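Local coordinates for valine-pyruvate aminotransferase (Salmonella typhimurium, PDB 3G7Q), which probably transfers the amino group of L-valine to pyruvate with the help of pyridoxal 5'-phosphate, giving 3-methyl-2-oxobutanoate and L-alanine, at residues A[87-90]-A[94-97]; A[73-78]-A[290-295]; A[344-349]-A[408-413]; A[355-360]-A[367-372]. One frame throughout, in Å; residues are numbered along the deposited sequence.

Contact 1: residues A[87-90]-A[94-97]; sequences LLRE and WDIE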
# COMPACT_ATOMS: atom_id res chain seq x y z
N LEU A 87 14.23 1.54 20.32
CA LEU A 87 15.47 1.60 19.57
C LEU A 87 15.99 3.03 19.42
O LEU A 87 17.19 3.30 19.68
CB LEU A 87 15.30 1.03 18.17
CG LEU A 87 16.49 1.08 17.21
CD1 LEU A 87 17.58 0.16 17.72
CD2 LEU A 87 16.07 0.71 15.78
N LEU A 88 15.11 3.93 18.98
CA LEU A 88 15.53 5.32 18.73
C LEU A 88 15.81 6.07 20.03
O LEU A 88 16.77 6.87 20.10
CB LEU A 88 14.51 6.05 17.86
CG LEU A 88 14.37 5.52 16.42
CD1 LEU A 88 13.20 6.23 15.72
CD2 LEU A 88 15.67 5.60 15.57
N ARG A 89 15.00 5.81 21.04
CA ARG A 89 15.23 6.38 22.36
C ARG A 89 16.59 5.96 22.93
O ARG A 89 17.38 6.81 23.37
CB ARG A 89 14.16 5.93 23.34
CG ARG A 89 12.79 6.51 23.12
CD ARG A 89 11.75 5.80 23.98
NE ARG A 89 11.78 6.25 25.35
CZ ARG A 89 11.27 7.41 25.78
NH1 ARG A 89 10.72 8.28 24.93
NH2 ARG A 89 11.34 7.72 27.07
N GLU A 90 16.90 4.66 22.90
CA GLU A 90 18.14 4.18 23.54
C GLU A 90 19.41 4.33 22.73
O GLU A 90 20.49 4.43 23.31
CB GLU A 90 17.99 2.72 24.01
CG GLU A 90 17.08 2.56 25.22
CD GLU A 90 17.57 3.34 26.44
OE1 GLU A 90 18.75 3.19 26.83
OE2 GLU A 90 16.75 4.09 27.01
N TRP A 94 16.62 10.15 21.22
CA TRP A 94 15.46 10.90 20.72
C TRP A 94 14.23 10.61 21.60
O TRP A 94 13.98 9.46 21.96
CB TRP A 94 15.15 10.57 19.26
CG TRP A 94 16.20 10.96 18.26
CD1 TRP A 94 17.27 11.78 18.46
CD2 TRP A 94 16.19 10.64 16.87
NE1 TRP A 94 17.97 11.93 17.28
CE2 TRP A 94 17.33 11.24 16.29
CE3 TRP A 94 15.35 9.87 16.06
CZ2 TRP A 94 17.63 11.12 14.94
CZ3 TRP A 94 15.65 9.75 14.72
CH2 TRP A 94 16.79 10.35 14.17
N ASP A 95 13.47 11.65 21.93
CA ASP A 95 12.29 11.50 22.78
C ASP A 95 11.10 11.05 21.91
O ASP A 95 10.20 11.81 21.62
CB ASP A 95 12.01 12.81 23.51
CG ASP A 95 10.87 12.70 24.50
OD1 ASP A 95 10.40 11.59 24.79
OD2 ASP A 95 10.46 13.77 24.99
N ILE A 96 11.15 9.78 21.50
CA ILE A 96 10.15 9.19 20.62
C ILE A 96 9.29 8.21 21.40
O ILE A 96 9.80 7.48 22.22
CB ILE A 96 10.84 8.44 19.45
CG1 ILE A 96 11.66 9.40 18.58
CG2 ILE A 96 9.85 7.76 18.51
CD1 ILE A 96 10.89 10.63 18.17
N GLU A 97 7.98 8.22 21.16
CA GLU A 97 7.07 7.27 21.75
C GLU A 97 6.32 6.65 20.58
O GLU A 97 6.40 7.17 19.48
CB GLU A 97 6.11 7.95 22.70
CG GLU A 97 6.73 8.47 24.00
CD GLU A 97 7.25 7.37 24.93
OE1 GLU A 97 7.09 6.17 24.61
OE2 GLU A 97 7.81 7.72 25.99
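Arg89, on helix 77-92, lies along the returning backbone of residues 94-97. Its CA makes a CH...O contact with Trp94 O at 3.3 Å, and CB passes the same oxygen. CG touches two carbonyl oxygens, Ile96 O at 3.3 Å and Trp94 O roughly at right angles to it, and CD keeps to Ile96 O. NE is still nearest Ile96 O, while CZ and NH2 lie nearest Glu97 OE2 after a bend at chi3 (78°). NH1 donates to Ile96 O at 3.0 Å, arriving above the carbonyl plane, 52° out of it. Residues 94-97 follow the end of helix 77-92, turn back along it and lead toward strand 101-104, an edge strand of this chain's seven-stranded sheet, with Asp95 at the centre of an inverse gamma turn. Arg89 NH1 meets two carboxylates in a salt-bridge network: Asp95 OD1, 3.3 Å from Arg89 NH1, takes a weak bond near the guanidinium plane, whereas Glu97 OE2 lies over one face, 3.1 Å from Arg89 NH1, and is held by charge alone. Away from the charges, buried Leu88 sends CD2 obliquely to Trp94 CZ3 at 4.2 Å, and the weak bond from Trp94 N to Leu88 O spans 3.5 Å.

Contact 2: residues A[73-78]-A[290-295]; sequences GPQGKT and MCEMIK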
# COMPACT_ATOMS: atom_id res chain seq x y z
N GLY A 73 -0.60 -9.01 14.40
CA GLY A 73 -0.09 -10.06 15.28
C GLY A 73 0.83 -9.61 16.40
O GLY A 73 1.03 -8.41 16.59
N PRO A 74 1.40 -10.58 17.15
CA PRO A 74 2.34 -10.31 18.26
C PRO A 74 3.58 -9.52 17.86
O PRO A 74 4.23 -8.94 18.72
CB PRO A 74 2.76 -11.72 18.72
CG PRO A 74 1.67 -12.61 18.27
CD PRO A 74 1.17 -12.03 16.98
N GLN A 75 3.95 -9.57 16.58
CA GLN A 75 5.06 -8.77 16.06
C GLN A 75 4.52 -7.88 14.94
O GLN A 75 5.23 -7.60 13.95
CB GLN A 75 6.17 -9.66 15.55
CG GLN A 75 6.81 -10.49 16.63
CD GLN A 75 7.98 -11.28 16.08
OE1 GLN A 75 7.83 -11.99 15.09
NE2 GLN A 75 9.14 -11.16 16.72
N GLY A 76 3.28 -7.43 15.12
CA GLY A 76 2.59 -6.60 14.15
C GLY A 76 2.96 -5.15 14.30
O GLY A 76 3.89 -4.81 15.06
N LYS A 77 2.22 -4.30 13.57
CA LYS A 77 2.41 -2.85 13.62
C LYS A 77 2.62 -2.37 15.06
O LYS A 77 3.60 -1.68 15.33
CB LYS A 77 1.22 -2.12 12.99
N THR A 78 1.77 -2.79 15.98
CA THR A 78 1.88 -2.33 17.38
C THR A 78 3.18 -2.71 18.10
O THR A 78 3.81 -1.86 18.75
CB THR A 78 0.68 -2.81 18.20
OG1 THR A 78 -0.53 -2.39 17.55
CG2 THR A 78 0.72 -2.26 19.63
N MSE A 290 11.61 -6.94 11.28
CA MSE A 290 12.24 -5.81 11.98
C MSE A 290 12.20 -6.01 13.49
O MSE A 290 13.20 -5.76 14.17
CB MSE A 290 11.54 -4.50 11.67
CG MSE A 290 11.83 -3.96 10.31
SE MSE A 290 11.30 -2.08 10.25
CE MSE A 290 12.16 -1.57 11.44
N CYS A 291 11.06 -6.43 14.02
CA CYS A 291 10.95 -6.67 15.45
C CYS A 291 12.02 -7.66 15.91
O CYS A 291 12.69 -7.46 16.93
CB CYS A 291 9.59 -7.23 15.86
SG CYS A 291 8.27 -6.06 15.99
N GLU A 292 12.17 -8.73 15.13
CA GLU A 292 13.13 -9.77 15.45
C GLU A 292 14.56 -9.26 15.36
O GLU A 292 15.37 -9.55 16.24
CB GLU A 292 12.91 -10.96 14.51
CG GLU A 292 13.50 -12.26 14.95
CD GLU A 292 12.97 -12.74 16.31
OE1 GLU A 292 11.81 -12.48 16.71
OE2 GLU A 292 13.79 -13.36 17.00
N MSE A 293 14.88 -8.50 14.30
CA MSE A 293 16.23 -7.96 14.16
C MSE A 293 16.56 -7.00 15.30
O MSE A 293 17.69 -6.99 15.80
CB MSE A 293 16.42 -7.26 12.80
CG MSE A 293 16.44 -8.25 11.65
SE MSE A 293 16.82 -7.41 9.96
CE MSE A 293 15.16 -6.51 9.79
N ILE A 294 15.59 -6.19 15.72
CA ILE A 294 15.80 -5.25 16.83
C ILE A 294 16.02 -6.02 18.13
O ILE A 294 16.95 -5.72 18.89
CB ILE A 294 14.64 -4.26 16.97
CG1 ILE A 294 14.65 -3.30 15.78
CG2 ILE A 294 14.72 -3.49 18.29
CD1 ILE A 294 13.37 -2.50 15.62
N LYS A 295 15.18 -7.01 18.38
CA LYS A 295 15.30 -7.88 19.56
C LYS A 295 16.64 -8.59 19.65
O LYS A 295 17.22 -8.72 20.73
CB LYS A 295 14.18 -8.93 19.53
CG LYS A 295 14.16 -9.91 20.68
CD LYS A 295 12.99 -10.89 20.53
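One polar bond and a few looser contacts join Gln75 to Cys291 and Glu292. The bond runs from Gln75 NE2 to Glu292 OE1, 3.0 Å long with an angle of 151° at the hydrogen. The acceptor lies in the amide plane, so the N-H points roughly at it, with a moderate bend at the hydrogen, while the donor meets OE1 nearly along its C-O axis. The two flat groups are strongly twisted, their planes 61° apart. Gln75 reaches across because its chain is extended beyond CG (chi2 -176°); Glu292 comes to meet it through a bend at chi2 that swings the carboxylate back toward Gln75.

Charge adds to this. Glu292 OE1 also forms a salt bridge with Lys63, and OE2 pairs with Arg296, so both carboxylate oxygens have cationic partners and the group is probably held ionised although the residue is buried. The amide therefore joins an acceptor that is already shared.

The remaining contacts are looser van der Waals approaches. Cys291 SG lies 4.0 Å from Gln75 O, and its CB is as far from Gln75 NE2, which places the cysteine beside the glutamine near both its backbone and its amide end.

Gln75 lies within a backbone turn: Gly76 N bonds to Gly73 O at 2.9 Å, and Gly76 is the N-cap of helix 77-92. The contact sets the turn that leads into that helix against helix 285-295. Helix 45-61 borders both partners, with Met58 touching Gln75 and Leu54 touching Glu292, while Ala79 and Leu80 of helix 77-92 pack on Cys291.

Contact 3: residues A[344-349]-A[408-413]; sequences LWFKDL and EEIERA
Phe346 and Leu349 face Ile410 and Ala413 from the two ends of a type II beta turn that follows strand 341-345. The turn is closed by Leu349 N bonding to Phe346 O at 2.9 Å, and Phe346 itself is the centre of an inverse gamma turn. The opposing segment is regular helix. The nearest CA atoms, those of Leu349 and Ala413, are 7.5 Å apart, so the backbones stay separate and side chains fill the interval.

Ile410 CD1 is the shared contact point in the one of its two conformers described here, and its contacts are to that extent doubtful. It sits over one face of the Phe346 ring, 3.8 Å from the centroid and 16° off the ring normal, a CH-pi contact displaced toward the CG-CD1 side; its distances to Phe346 CG and CD1 are both 3.7 Å. The same methyl meets Leu349 CD1 at 3.8 Å. With CG anti to the backbone N (chi1 -169°), Leu349 carries CD1 toward the helix, where it also touches Ala413 CB at 4.2 Å. Ile410 and Ala413, three residues apart, offer the same flank of the helix.

Leu356 of helix 353-362 and Met388 of strand 387-391 add to the apolar surroundings of Ile410 and Phe346 respectively. The C-terminal helix 396-416 thereby packs on the turn that follows strand 341-345 of the six-stranded mixed sheet, in an aminotransferase of the class I and II family.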
# COMPACT_ATOMS: atom_id res chain seq x y z
N LEU A 344 26.07 11.40 -12.83
CA LEU A 344 27.08 11.77 -13.81
C LEU A 344 26.70 13.06 -14.51
O LEU A 344 25.60 13.15 -15.07
CB LEU A 344 27.24 10.67 -14.84
CG LEU A 344 27.43 9.24 -14.27
CD1 LEU A 344 27.56 8.20 -15.40
CD2 LEU A 344 28.59 9.17 -13.27
N TRP A 345 27.61 14.03 -14.49
CA TRP A 345 27.44 15.31 -15.16
C TRP A 345 28.45 15.38 -16.30
O TRP A 345 29.64 15.52 -16.06
CB TRP A 345 27.61 16.46 -14.18
CG TRP A 345 27.62 17.83 -14.78
CD1 TRP A 345 27.02 18.24 -15.95
CD2 TRP A 345 28.17 19.01 -14.17
NE1 TRP A 345 27.24 19.59 -16.14
CE2 TRP A 345 27.94 20.09 -15.06
CE3 TRP A 345 28.85 19.26 -12.98
CZ2 TRP A 345 28.37 21.39 -14.79
CZ3 TRP A 345 29.30 20.58 -12.73
CH2 TRP A 345 29.06 21.60 -13.64
N PHE A 346 27.96 15.27 -17.53
CA PHE A 346 28.77 15.30 -18.75
C PHE A 346 28.89 16.77 -19.08
O PHE A 346 28.16 17.33 -19.89
CB PHE A 346 28.10 14.47 -19.85
CG PHE A 346 27.79 13.06 -19.41
CD1 PHE A 346 28.81 12.19 -19.04
CD2 PHE A 346 26.48 12.60 -19.33
CE1 PHE A 346 28.53 10.91 -18.63
CE2 PHE A 346 26.20 11.31 -18.93
CZ PHE A 346 27.22 10.47 -18.57
N LYS A 347 29.83 17.43 -18.40
CA LYS A 347 29.86 18.90 -18.42
C LYS A 347 30.00 19.46 -19.84
O LYS A 347 30.86 19.04 -20.58
CB LYS A 347 30.93 19.48 -17.48
CG LYS A 347 30.94 21.03 -17.42
CD LYS A 347 31.76 21.60 -16.24
CE LYS A 347 31.64 23.14 -16.18
NZ LYS A 347 32.25 23.76 -17.39
N ASP A 348 29.07 20.35 -20.18
CA ASP A 348 29.02 20.99 -21.50
C ASP A 348 28.81 19.99 -22.66
O ASP A 348 29.13 20.32 -23.81
CB ASP A 348 30.27 21.87 -21.74
CG ASP A 348 30.45 22.93 -20.67
OD1 ASP A 348 29.45 23.50 -20.19
OD2 ASP A 348 31.60 23.15 -20.30
N LEU A 349 28.27 18.80 -22.38
CA LEU A 349 27.95 17.84 -23.45
C LEU A 349 27.21 18.59 -24.55
O LEU A 349 26.27 19.35 -24.27
CB LEU A 349 27.05 16.71 -22.91
CG LEU A 349 26.82 15.49 -23.80
CD1 LEU A 349 28.14 14.76 -24.03
CD2 LEU A 349 25.77 14.54 -23.17
N GLU A 408 32.00 5.47 -25.38
CA GLU A 408 31.96 5.54 -26.84
C GLU A 408 30.93 6.56 -27.35
O GLU A 408 31.20 7.29 -28.30
CB GLU A 408 31.66 4.17 -27.45
CG GLU A 408 32.83 3.20 -27.33
CD GLU A 408 32.46 1.79 -27.74
OE1 GLU A 408 31.34 1.57 -28.19
OE2 GLU A 408 33.31 0.89 -27.61
N GLU A 409 29.77 6.62 -26.70
CA GLU A 409 28.69 7.54 -27.09
C GLU A 409 29.01 8.99 -26.72
O GLU A 409 28.66 9.89 -27.46
CB GLU A 409 27.35 7.06 -26.52
CG GLU A 409 26.89 5.74 -27.14
CD GLU A 409 26.87 5.77 -28.65
OE1 GLU A 409 26.37 6.76 -29.26
OE2 GLU A 409 27.38 4.79 -29.26
N ILE A 410 29.65 9.19 -25.57
CA ILE A 410 30.11 10.52 -25.18
C ILE A 410 31.15 11.00 -26.21
O ILE A 410 31.06 12.11 -26.71
CB ILE A 410 30.70 10.55 -23.76
CG1 ILE A 410 29.62 10.29 -22.68
CG2 ILE A 410 31.41 11.88 -23.47
CD1 ILE A 410 28.50 11.29 -22.62
N GLU A 411 32.10 10.13 -26.58
CA GLU A 411 33.11 10.48 -27.58
C GLU A 411 32.45 10.81 -28.90
O GLU A 411 32.85 11.77 -29.56
CB GLU A 411 34.12 9.34 -27.77
CG GLU A 411 35.00 9.38 -29.01
CD GLU A 411 35.98 10.55 -29.09
OE1 GLU A 411 36.27 11.15 -28.04
OE2 GLU A 411 36.48 10.84 -30.22
N ARG A 412 31.49 9.99 -29.31
CA ARG A 412 30.78 10.26 -30.56
C ARG A 412 30.11 11.64 -30.54
O ARG A 412 30.20 12.37 -31.53
CB ARG A 412 29.72 9.19 -30.83
CG ARG A 412 28.98 9.38 -32.14
CD ARG A 412 27.88 8.35 -32.32
NE ARG A 412 28.40 7.00 -32.35
N ALA A 413 29.42 11.98 -29.45
CA ALA A 413 28.74 13.29 -29.33
C ALA A 413 29.74 14.45 -29.50
O ALA A 413 29.50 15.42 -30.22
CB ALA A 413 28.01 13.38 -27.97

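Contact 4: residues A[355-360]-A[367-372]; sequences LLYQRL and MVPGHY. With EDO (1,2-ethanediol), chain F.
A first torsion of 169° swings the Tyr357 ring away from its own amide nitrogen, and with chi2 near -89° the ring stands beside Met367 and Pro369, at the start of the short strand 368-369. Leu360, about one helical turn on, has CG beside its backbone N instead (chi1 -68°) and sends CD1 to the selenium of Met367, a selenomethionine, at 4.4 Å.

The tyrosine ring is approached from several directions. Met367 O lies at its edge, in plane, 3.1 Å from Tyr357 CD2 and almost as near to CE2. This carbonyl is buried with no hydrogen-bond partner anywhere in the model, so the polarised ring C-H groups are probably what faces it. Pro369 CD comes obliquely to Tyr357 CD2 at 3.7 Å, while its CG passes near Tyr357 CB and CG. The ring hydroxyl is held further off, by Asp23 OD2 of helix 17-25.

Helix 353-362 thus packs against strand 368-369, an outermost strand of the six-stranded mixed sheet, and the chain between them passes through strand 365-366, which pairs with strand 34-35. Leu20 of helix 17-25 touches both Tyr357 and Pro369.

A water joins the two backbones: it accepts from Met367 N at 3.0 Å and gives a weak, long bond to Tyr357 O. A 1,2-ethanediol, probably from the crystallisation liquor, puts C1 over one face of the Tyr357 ring, while its C2 is 3.4 Å from Tyr357 CE1. Its O1 shares a hydrogen bond of 2.7 Å with Tyr372 OH, lying at the edge of that ring, and the diol is also bonded to Gly16 O.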
# COMPACT_ATOMS: atom_id res chain seq x y z
N LEU A 355 18.83 12.70 -25.57
CA LEU A 355 19.32 12.11 -26.82
C LEU A 355 20.34 11.01 -26.53
O LEU A 355 20.29 9.93 -27.12
CB LEU A 355 19.88 13.17 -27.76
CG LEU A 355 20.39 12.63 -29.11
CD1 LEU A 355 19.34 11.77 -29.88
CD2 LEU A 355 20.85 13.81 -29.97
N LEU A 356 21.28 11.29 -25.65
CA LEU A 356 22.25 10.28 -25.23
C LEU A 356 21.54 9.01 -24.75
O LEU A 356 21.91 7.90 -25.13
CB LEU A 356 23.14 10.81 -24.13
CG LEU A 356 24.38 9.94 -23.83
CD1 LEU A 356 25.34 9.81 -25.05
CD2 LEU A 356 25.12 10.50 -22.59
N TYR A 357 20.48 9.17 -23.96
CA TYR A 357 19.69 8.03 -23.49
C TYR A 357 19.20 7.14 -24.64
O TYR A 357 19.23 5.92 -24.55
CB TYR A 357 18.47 8.53 -22.69
CG TYR A 357 17.45 7.45 -22.40
CD1 TYR A 357 16.41 7.16 -23.28
CD2 TYR A 357 17.50 6.74 -21.21
CE1 TYR A 357 15.48 6.17 -22.98
CE2 TYR A 357 16.58 5.73 -20.93
CZ TYR A 357 15.57 5.47 -21.80
OH TYR A 357 14.67 4.48 -21.48
N GLN A 358 18.70 7.76 -25.71
CA GLN A 358 18.21 6.99 -26.87
C GLN A 358 19.36 6.21 -27.52
O GLN A 358 19.19 5.07 -27.94
CB GLN A 358 17.54 7.90 -27.90
CG GLN A 358 16.26 8.57 -27.38
CD GLN A 358 15.17 7.57 -27.04
OE1 GLN A 358 15.05 6.53 -27.71
NE2 GLN A 358 14.37 7.87 -26.02
N ARG A 359 20.51 6.85 -27.62
CA ARG A 359 21.68 6.22 -28.23
C ARG A 359 22.20 5.04 -27.42
O ARG A 359 22.63 4.02 -27.99
CB ARG A 359 22.78 7.25 -28.46
CG ARG A 359 22.36 8.21 -29.55
CD ARG A 359 23.42 9.21 -29.82
NE ARG A 359 23.00 10.16 -30.86
CZ ARG A 359 23.77 11.14 -31.29
NH1 ARG A 359 24.99 11.28 -30.79
NH2 ARG A 359 23.33 11.96 -32.23
N LEU A 360 22.21 5.21 -26.11
CA LEU A 360 22.60 4.14 -25.17
C LEU A 360 21.58 2.99 -25.24
O LEU A 360 21.94 1.82 -25.33
CB LEU A 360 22.66 4.69 -23.78
CG LEU A 360 23.77 5.70 -23.47
CD1 LEU A 360 23.62 6.32 -22.06
CD2 LEU A 360 25.11 5.01 -23.58
N MSE A 367 20.19 4.04 -18.54
CA MSE A 367 20.49 4.94 -17.42
C MSE A 367 19.33 5.95 -17.41
O MSE A 367 18.54 5.97 -18.36
CB MSE A 367 21.84 5.64 -17.61
CG MSE A 367 22.96 4.67 -17.66
SE MSE A 367 24.66 5.66 -17.85
CE MSE A 367 25.91 4.18 -17.54
N VAL A 368 19.21 6.74 -16.35
CA VAL A 368 18.09 7.69 -16.26
C VAL A 368 18.50 9.11 -16.64
O VAL A 368 19.45 9.65 -16.10
CB VAL A 368 17.45 7.74 -14.85
CG1 VAL A 368 16.13 8.51 -14.91
CG2 VAL A 368 17.22 6.31 -14.31
N PRO A 369 17.81 9.71 -17.61
CA PRO A 369 18.13 11.10 -17.90
C PRO A 369 17.88 11.99 -16.69
O PRO A 369 16.87 11.86 -16.00
CB PRO A 369 17.16 11.45 -19.05
CG PRO A 369 16.80 10.18 -19.62
CD PRO A 369 16.79 9.17 -18.53
N GLY A 370 18.81 12.90 -16.43
CA GLY A 370 18.76 13.75 -15.25
C GLY A 370 17.64 14.76 -15.17
O GLY A 370 17.21 15.13 -14.08
N HIS A 371 17.12 15.19 -16.31
CA HIS A 371 16.14 16.27 -16.30
C HIS A 371 14.91 15.94 -15.50
O HIS A 371 14.28 16.83 -14.94
CB HIS A 371 15.74 16.63 -17.73
CG HIS A 371 14.73 17.73 -17.82
ND1 HIS A 371 14.98 19.02 -17.39
CD2 HIS A 371 13.48 17.74 -18.33
CE1 HIS A 371 13.91 19.77 -17.61
NE2 HIS A 371 12.99 19.02 -18.20
N TYR A 372 14.60 14.66 -15.40
CA TYR A 372 13.43 14.22 -14.72
C TYR A 372 13.46 14.41 -13.20
O TYR A 372 12.40 14.35 -12.57
CB TYR A 372 13.12 12.78 -15.13
CG TYR A 372 12.97 12.62 -16.64
CD1 TYR A 372 12.09 13.44 -17.36
CD2 TYR A 372 13.67 11.65 -17.34
CE1 TYR A 372 11.95 13.31 -18.75
CE2 TYR A 372 13.53 11.51 -18.72
CZ TYR A 372 12.67 12.34 -19.42
OH TYR A 372 12.53 12.19 -20.80
C1 EDO F . 13.60 9.12 -21.45
O1 EDO F . 13.94 10.33 -22.15
C2 EDO F . 12.81 8.17 -22.35
O2 EDO F . 11.55 8.74 -22.73
O HOH W 1 20.04 4.74 -21.49

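Overall arrangement
From the N terminus, contact 2 opens first, at residues 73-78, and closes a long loop only at 290-295. Contact 1 is nested inside it; the two share helix 77-92 and touch where Leu87 CD2 meets Ile294 CD1 at 4.2 Å. Contact 3 then opens at 344-349 and closes at 408-413, enclosing contact 4. Here too the pair touches, Ile410 CD1 lying 3.5 Å from Leu356 CD2. The two pairs follow in series on opposite sides of the chain's centre. One pair ties helix 77-92 and the turn before it to a following loop and to helix 285-295; the other sets helices 353-362 and 396-416 on an edge strand and a turn of the six-stranded sheet.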